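Local structure of increased recombination centers protein 6 (Saccharomyces cerevisiae, 3UC9) at residues Ile107-Ile112 / Val135-Asn140; Val32-Pro37 / Ile78-Asp83; Ala128-Phe133 / Ala158-Ile163. The protein acts as a clathrin coat accessory factor related to small G proteins and is involved in gross chromosomal rearrangements and telomere healing. One frame throughout, in Å; residues are numbered along the deposited sequence.

Interaction 1: residues Ile107-Ile112 / Val135-Asn140; sequences ILITDI and VLVNVN. Unlike the reference sequence in segment 135-140: Val137 (reference Ala).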
# COMPACT_ATOMS: atom_id res chain seq x y z
N ILE A 107 0.60 1.86 0.74
CA ILE A 107 1.41 0.73 1.22
C ILE A 107 2.14 1.21 2.47
O ILE A 107 2.88 2.19 2.42
CB ILE A 107 2.43 0.24 0.15
CG1 ILE A 107 1.72 -0.16 -1.14
CG2 ILE A 107 3.22 -0.96 0.69
CD1 ILE A 107 2.67 -0.52 -2.32
N LEU A 108 1.91 0.53 3.58
CA LEU A 108 2.57 0.84 4.83
C LEU A 108 3.60 -0.24 5.13
O LEU A 108 3.28 -1.44 5.10
CB LEU A 108 1.54 0.94 5.96
CG LEU A 108 2.09 1.08 7.37
CD1 LEU A 108 2.85 2.39 7.53
CD2 LEU A 108 0.98 0.96 8.41
N ILE A 109 4.83 0.19 5.37
CA ILE A 109 5.94 -0.69 5.70
C ILE A 109 6.22 -0.52 7.19
O ILE A 109 6.64 0.55 7.61
CB ILE A 109 7.22 -0.34 4.91
CG1 ILE A 109 6.95 -0.28 3.40
CG2 ILE A 109 8.32 -1.33 5.21
CD1 ILE A 109 6.50 -1.57 2.82
N THR A 110 6.01 -1.56 7.99
CA THR A 110 6.16 -1.43 9.44
C THR A 110 6.37 -2.76 10.14
O THR A 110 6.34 -3.82 9.53
CB THR A 110 4.94 -0.70 10.08
OG1 THR A 110 5.26 -0.30 11.42
CG2 THR A 110 3.72 -1.59 10.09
N ASP A 111 6.61 -2.67 11.44
CA ASP A 111 6.63 -3.84 12.32
C ASP A 111 5.24 -3.87 12.93
O ASP A 111 4.95 -3.06 13.77
CB ASP A 111 7.71 -3.68 13.39
CG ASP A 111 7.66 -4.76 14.46
OD1 ASP A 111 6.69 -5.55 14.52
OD2 ASP A 111 8.61 -4.83 15.25
N ILE A 112 4.38 -4.78 12.47
CA ILE A 112 2.98 -4.72 12.88
C ILE A 112 2.74 -5.09 14.34
O ILE A 112 1.71 -4.73 14.90
CB ILE A 112 2.03 -5.56 11.96
CG1 ILE A 112 2.27 -7.06 12.12
CG2 ILE A 112 2.19 -5.13 10.51
CD1 ILE A 112 1.25 -7.91 11.40
N VAL A 135 -2.23 -2.00 1.48
CA VAL A 135 -1.36 -3.13 1.80
C VAL A 135 -0.51 -2.77 3.00
O VAL A 135 0.17 -1.74 3.00
CB VAL A 135 -0.44 -3.48 0.63
CG1 VAL A 135 0.52 -4.64 1.02
CG2 VAL A 135 -1.27 -3.85 -0.62
N LEU A 136 -0.57 -3.62 4.02
CA LEU A 136 0.22 -3.45 5.22
C LEU A 136 1.32 -4.49 5.17
O LEU A 136 1.05 -5.70 5.24
CB LEU A 136 -0.64 -3.64 6.46
CG LEU A 136 -1.81 -2.66 6.56
CD1 LEU A 136 -3.06 -3.18 5.85
CD2 LEU A 136 -2.12 -2.37 8.01
N VAL A 137 2.54 -4.01 5.01
CA VAL A 137 3.70 -4.85 4.82
C VAL A 137 4.42 -5.00 6.14
O VAL A 137 4.95 -4.03 6.68
CB VAL A 137 4.64 -4.27 3.76
CG1 VAL A 137 5.88 -5.15 3.61
CG2 VAL A 137 3.93 -4.11 2.42
N ASN A 138 4.42 -6.21 6.69
CA ASN A 138 5.13 -6.49 7.92
C ASN A 138 6.57 -6.92 7.68
O ASN A 138 6.82 -7.89 6.96
CB ASN A 138 4.44 -7.58 8.71
CG ASN A 138 5.24 -7.98 9.93
OD1 ASN A 138 5.48 -7.15 10.81
ND2 ASN A 138 5.69 -9.23 9.97
N VAL A 139 7.50 -6.25 8.35
CA VAL A 139 8.92 -6.56 8.24
C VAL A 139 9.46 -7.29 9.48
O VAL A 139 10.61 -7.72 9.48
CB VAL A 139 9.77 -5.29 7.99
CG1 VAL A 139 9.33 -4.60 6.72
CG2 VAL A 139 9.71 -4.34 9.19
N ASN A 140 8.63 -7.46 10.52
CA ASN A 140 8.99 -8.25 11.70
C ASN A 140 9.04 -9.75 11.36
O ASN A 140 8.01 -10.39 11.16
CB ASN A 140 8.01 -8.00 12.86
CG ASN A 140 8.44 -8.68 14.18
OD1 ASN A 140 9.24 -9.61 14.17
ND2 ASN A 140 7.91 -8.19 15.30
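Leu108 and Thr110 exchange backbone bonds with Val135, Val137 and Val139, pairing two neighbouring parallel strands in the central sheet of a Rossmann-type fold whose strand order, 2-3-1-4-5-6, is that of small G proteins. The short axes run 4.7 Å apart at 18°, and helices 112-115 and 121-127 lie on the connection, so the pair forms a beta-alpha-beta crossover unit. Four N-H...O bonds make the ladder.

On the face carrying Ile107, Ile109, Val135 and Val137, the branches mesh. Ile109 turns back at its second torsion (chi2 -62°), which lays CD1 against Val137 CB at 3.4 Å, tighter than usual van der Waals contact. Ile107 CG2 meets Val137 CG2 at 3.7 Å. Val137 replaces an alanine of the reference sequence, and both its methyls touch Ile109 CD1. Phe45 of helix 39-50 and Ile189 of helix 185-195 pack over this face.

Asn138, at the strand end, can be followed outward. CB rests on Ile112 CG2 at 3.8 Å; CG lies equally near Ile112 CG1. OD1 accepts Ile112 N almost straight (3.1 Å, 172°) and, weakly, Asn140 N. ND2 gives to Asn140 O and to Asn167, so the amide is gripped at both ends and its flip is fixed.

Beyond it, Asp111 is the N-cap of the next helix, its OD1 accepting weak bonds from Arg113 N and Gln114 N. The carboxylate and the Asn140 amide stand nearly perpendicular, and Asn140 ND2 reaches Asp111 OD1 at 3.0 Å from above the carboxylate plane.

Interaction 2: residues Val32-Pro37 / Ile78-Asp83; sequences VLSDHP and IDSCKD. Unlike the reference sequence in segment 78-83: Asp83 (reference Glu).
Asp79 N gives to Val32 O at 3.0 Å, nearly straight at 169°, and Cys81 N gives to Ser34 O at 3.1 Å in the carbonyl plane. Between them the return bond from Ser34 N to Asp79 O is weak, stretched to 3.5 Å, so the parallel strands are held less evenly here. Lys42 of helix 39-50 helps by donating to both Asp79 O and Ser34 OG.

Where the strands run out, His36 folds back over the end of strand 71-81 and Lys82. Its N bonds weakly to Cys81 O, and that same oxygen sits over the centre of the imidazole, 3.6 Å above its plane. The ring's ND1 comes within 2.8 Å of Ser80 OG in a bent, weak bond; Ser80 is held more firmly by Asn39. Lys82 CB approaches the ring at CD2 (3.8 Å).

On the face of Leu33, Asp79 and Cys81, the sulfur is placed between backbone N and carbonyl carbon (chi1 62°), which brings SG to 4.1 Å from Leu33 CD1. Trp87 of helix 84-91 touches both and donates its indole N-H to Asp79 OD2.

The turn from strand 29-35 into helix 39-50 occupies the place of the P-loop in small G proteins, to which this protein is related.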
# COMPACT_ATOMS: atom_id res chain seq x y z
N VAL A 32 3.71 5.29 -0.43
CA VAL A 32 4.47 4.31 0.34
C VAL A 32 4.97 5.01 1.60
O VAL A 32 5.72 5.98 1.52
CB VAL A 32 5.63 3.71 -0.46
CG1 VAL A 32 6.31 2.61 0.36
CG2 VAL A 32 5.14 3.17 -1.82
N LEU A 33 4.53 4.52 2.75
CA LEU A 33 4.76 5.12 4.05
C LEU A 33 5.47 4.12 4.96
O LEU A 33 5.22 2.91 4.89
CB LEU A 33 3.41 5.50 4.67
CG LEU A 33 3.38 6.06 6.10
CD1 LEU A 33 3.94 7.48 6.11
CD2 LEU A 33 1.97 6.02 6.70
N SER A 34 6.37 4.62 5.81
CA SER A 34 6.90 3.83 6.92
C SER A 34 7.06 4.70 8.15
O SER A 34 7.20 5.92 8.03
CB SER A 34 8.25 3.21 6.56
OG SER A 34 9.26 4.20 6.41
N ASP A 35 7.01 4.10 9.33
CA ASP A 35 7.51 4.79 10.51
C ASP A 35 9.04 4.85 10.42
O ASP A 35 9.68 4.02 9.74
CB ASP A 35 7.01 4.20 11.85
CG ASP A 35 7.12 2.69 11.93
OD1 ASP A 35 6.70 2.00 10.99
OD2 ASP A 35 7.59 2.19 12.98
N HIS A 36 9.62 5.83 11.11
CA HIS A 36 11.03 6.21 10.93
C HIS A 36 12.04 5.06 10.99
O HIS A 36 12.96 5.04 10.18
CB HIS A 36 11.46 7.30 11.92
CG HIS A 36 10.99 8.67 11.55
ND1 HIS A 36 10.95 9.12 10.25
CD2 HIS A 36 10.57 9.71 12.32
CE1 HIS A 36 10.50 10.37 10.23
NE2 HIS A 36 10.26 10.74 11.47
N PRO A 37 11.89 4.13 11.95
CA PRO A 37 12.88 3.06 12.02
C PRO A 37 12.96 2.18 10.78
O PRO A 37 13.99 1.53 10.58
CB PRO A 37 12.42 2.22 13.23
CG PRO A 37 11.62 3.15 14.07
CD PRO A 37 10.96 4.10 13.10
N ILE A 78 6.35 9.20 -1.51
CA ILE A 78 7.11 8.52 -0.47
C ILE A 78 7.08 9.41 0.77
O ILE A 78 7.41 10.60 0.69
CB ILE A 78 8.55 8.25 -0.90
CG1 ILE A 78 8.58 7.49 -2.24
CG2 ILE A 78 9.30 7.46 0.19
CD1 ILE A 78 9.89 7.60 -2.97
N ASP A 79 6.63 8.85 1.89
CA ASP A 79 6.50 9.61 3.12
C ASP A 79 7.01 8.79 4.30
O ASP A 79 7.24 7.57 4.19
CB ASP A 79 5.04 10.02 3.35
CG ASP A 79 4.89 11.30 4.19
OD1 ASP A 79 5.90 11.88 4.66
OD2 ASP A 79 3.73 11.72 4.39
N SER A 80 7.21 9.49 5.41
CA SER A 80 7.67 8.89 6.65
C SER A 80 6.95 9.56 7.80
O SER A 80 6.46 10.68 7.67
CB SER A 80 9.18 9.09 6.81
OG SER A 80 9.69 8.34 7.90
N CYS A 81 6.92 8.89 8.94
CA CYS A 81 6.32 9.46 10.13
C CYS A 81 6.98 8.92 11.38
O CYS A 81 7.50 7.81 11.37
CB CYS A 81 4.81 9.18 10.16
SG CYS A 81 4.33 7.45 10.22
N LYS A 82 6.97 9.70 12.45
CA LYS A 82 7.46 9.22 13.74
C LYS A 82 6.46 8.25 14.37
O LYS A 82 6.86 7.24 14.96
CB LYS A 82 7.74 10.37 14.71
CG LYS A 82 8.39 9.92 16.02
CD LYS A 82 8.50 11.07 17.03
CE LYS A 82 8.55 10.57 18.48
NZ LYS A 82 9.69 9.65 18.74
N ASP A 83 5.17 8.58 14.24
CA ASP A 83 4.09 7.79 14.84
C ASP A 83 2.96 7.61 13.82
O ASP A 83 2.40 8.60 13.33
CB ASP A 83 3.53 8.52 16.07
CG ASP A 83 4.57 8.70 17.17
OD1 ASP A 83 4.97 7.69 17.79
OD2 ASP A 83 4.98 9.86 17.42

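Interaction 3: residues Ala128-Phe133 / Ala158-Ile163; sequences AHRNTF and AFTNVI
Phe133 and Val162 bring their CA atoms to 4.8 Å where two irregular loops are about to enter neighbouring strands. The first loop makes a type I beta turn from His129 to Thr132, whose own closing bond is weak; the second has no regular structure until Ile163. Phe133 CA lies 3.4 Å from Val162 O in a CA-H...O contact, and a water bridges Asn131 O to Val162 N.

The side chain of Asn161 fills the turn. With CG placed beside the backbone N (chi1 -49°), its amide reaches in so that ND2 spends one hydrogen on His129 O and the other on Thr132 O, both at 2.8 Å. Each acceptor lies close to the amide plane, and ND2 in turn lies in the plane of each carbonyl, on a lone pair in the case of Thr132. The amide's other end, OD1, takes Arg130 NH2 at 2.6 Å, with the guanidinium turned 74° against the amide.

Arg130 is bent at chi2 and chi3, which swings the guanidinium back alongside the second loop. Thr160 OG1 meets its edge, accepting from NE at 2.9 Å while donating to the same residue's O at 2.7 Å. Phe159 CD1 lies over one guanidinium face, and NH2 has a further partner in Met125 O of helix 121-127.

A leucine in place of Asn161 is likely to leave the His129 and Thr132 carbonyls without their shared donor and Arg130 NH2 without its OD1 acceptor, so that the guanidinium would be held less tightly.

Since the positive group sits on OD1, it would probably polarise the amide and strengthen both ND2 bonds, coupling arginine and turn through a single buried asparagine.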
# COMPACT_ATOMS: atom_id res chain seq x y z
N ALA A 128 -11.00 6.70 3.68
CA ALA A 128 -10.38 6.40 2.38
C ALA A 128 -11.42 6.40 1.27
O ALA A 128 -12.61 6.11 1.49
CB ALA A 128 -9.65 5.04 2.40
N HIS A 129 -10.98 6.74 0.06
CA HIS A 129 -11.77 6.48 -1.13
C HIS A 129 -12.01 4.97 -1.19
O HIS A 129 -11.14 4.17 -0.84
CB HIS A 129 -11.04 6.98 -2.38
CG HIS A 129 -11.88 6.96 -3.62
ND1 HIS A 129 -12.17 5.80 -4.31
CD2 HIS A 129 -12.51 7.95 -4.30
CE1 HIS A 129 -12.93 6.08 -5.35
NE2 HIS A 129 -13.14 7.38 -5.37
N ARG A 130 -13.20 4.61 -1.65
CA ARG A 130 -13.67 3.23 -1.64
C ARG A 130 -12.91 2.29 -2.59
O ARG A 130 -13.01 1.08 -2.44
CB ARG A 130 -15.19 3.21 -1.94
CG ARG A 130 -16.08 3.84 -0.84
CD ARG A 130 -16.39 2.88 0.33
NE ARG A 130 -15.17 2.40 0.97
CZ ARG A 130 -14.50 3.04 1.93
NH1 ARG A 130 -14.94 4.19 2.43
NH2 ARG A 130 -13.38 2.51 2.40
N ASN A 131 -12.16 2.83 -3.54
CA ASN A 131 -11.37 2.02 -4.51
C ASN A 131 -9.88 1.82 -4.15
O ASN A 131 -9.20 0.94 -4.72
CB ASN A 131 -11.46 2.66 -5.90
CG ASN A 131 -10.87 1.79 -7.01
OD1 ASN A 131 -11.26 0.62 -7.17
ND2 ASN A 131 -9.94 2.36 -7.81
N THR A 132 -9.37 2.63 -3.23
CA THR A 132 -7.96 2.61 -2.85
C THR A 132 -7.55 1.26 -2.27
O THR A 132 -8.13 0.80 -1.29
CB THR A 132 -7.65 3.74 -1.83
OG1 THR A 132 -8.06 5.01 -2.36
CG2 THR A 132 -6.18 3.81 -1.51
N PHE A 133 -6.54 0.62 -2.85
CA PHE A 133 -6.00 -0.58 -2.20
C PHE A 133 -5.13 -0.19 -0.98
O PHE A 133 -4.50 0.88 -0.96
CB PHE A 133 -5.27 -1.51 -3.19
CG PHE A 133 -3.92 -1.02 -3.68
CD1 PHE A 133 -2.79 -1.10 -2.88
CD2 PHE A 133 -3.77 -0.57 -4.99
CE1 PHE A 133 -1.54 -0.69 -3.36
CE2 PHE A 133 -2.53 -0.16 -5.47
CZ PHE A 133 -1.42 -0.22 -4.65
N ALA A 158 -13.76 -6.62 4.63
CA ALA A 158 -14.41 -5.67 5.55
C ALA A 158 -14.94 -4.43 4.82
O ALA A 158 -15.91 -3.80 5.28
CB ALA A 158 -13.43 -5.26 6.66
N PHE A 159 -14.31 -4.09 3.70
CA PHE A 159 -14.65 -2.89 2.94
C PHE A 159 -14.68 -3.18 1.43
O PHE A 159 -14.24 -4.23 0.97
CB PHE A 159 -13.63 -1.77 3.23
CG PHE A 159 -13.78 -1.14 4.60
CD1 PHE A 159 -14.57 -0.02 4.78
CD2 PHE A 159 -13.10 -1.66 5.68
CE1 PHE A 159 -14.70 0.57 6.03
CE2 PHE A 159 -13.22 -1.09 6.94
CZ PHE A 159 -14.03 0.03 7.11
N THR A 160 -15.19 -2.22 0.66
CA THR A 160 -15.07 -2.30 -0.80
C THR A 160 -13.60 -2.49 -1.21
O THR A 160 -13.28 -3.19 -2.17
CB THR A 160 -15.61 -1.02 -1.48
OG1 THR A 160 -15.01 0.12 -0.85
CG2 THR A 160 -17.13 -0.91 -1.37
N ASN A 161 -12.71 -1.83 -0.47
CA ASN A 161 -11.27 -1.80 -0.78
C ASN A 161 -10.60 -3.15 -0.67
O ASN A 161 -10.98 -3.98 0.16
CB ASN A 161 -10.55 -0.88 0.21
CG ASN A 161 -11.21 0.46 0.35
OD1 ASN A 161 -12.29 0.58 0.95
ND2 ASN A 161 -10.57 1.48 -0.16
N VAL A 162 -9.59 -3.37 -1.52
CA VAL A 162 -8.67 -4.48 -1.34
C VAL A 162 -7.76 -4.10 -0.17
O VAL A 162 -7.07 -3.08 -0.22
CB VAL A 162 -7.84 -4.75 -2.61
CG1 VAL A 162 -6.74 -5.79 -2.34
CG2 VAL A 162 -8.76 -5.18 -3.76
N ILE A 163 -7.79 -4.91 0.88
CA ILE A 163 -6.94 -4.69 2.05
C ILE A 163 -6.21 -5.98 2.28
O ILE A 163 -6.84 -7.03 2.36
CB ILE A 163 -7.76 -4.36 3.31
CG1 ILE A 163 -8.60 -3.11 3.10
CG2 ILE A 163 -6.82 -4.20 4.52
CD1 ILE A 163 -9.47 -2.77 4.28
O HOH W 1 -9.18 -1.65 -3.97

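Overall arrangement
Interactions 1 and 2 pair strands of one mixed sheet; interaction 3 joins loops leading into its strands 133-138 and 163-167. Interaction 2 closes along the chain before the others open, whereas interactions 1 and 3 interleave. Interactions 1 and 2 have centres 11 Å apart and join directly: Ile109 N lies 2.8 Å from Leu33 O, and Thr110 OG1 2.7 Å from Asp35 OD1. Interaction 3 is about 17 Å from interaction 1, centre to centre, with Ile107 packed on Phe133. Interactions 2 and 3 lie on opposite sides of the chain's centre, about 21 Å apart. Interaction 3 thus joins strand entries, and the others strand C-terminal ends, of a sheet ordered as in small G proteins.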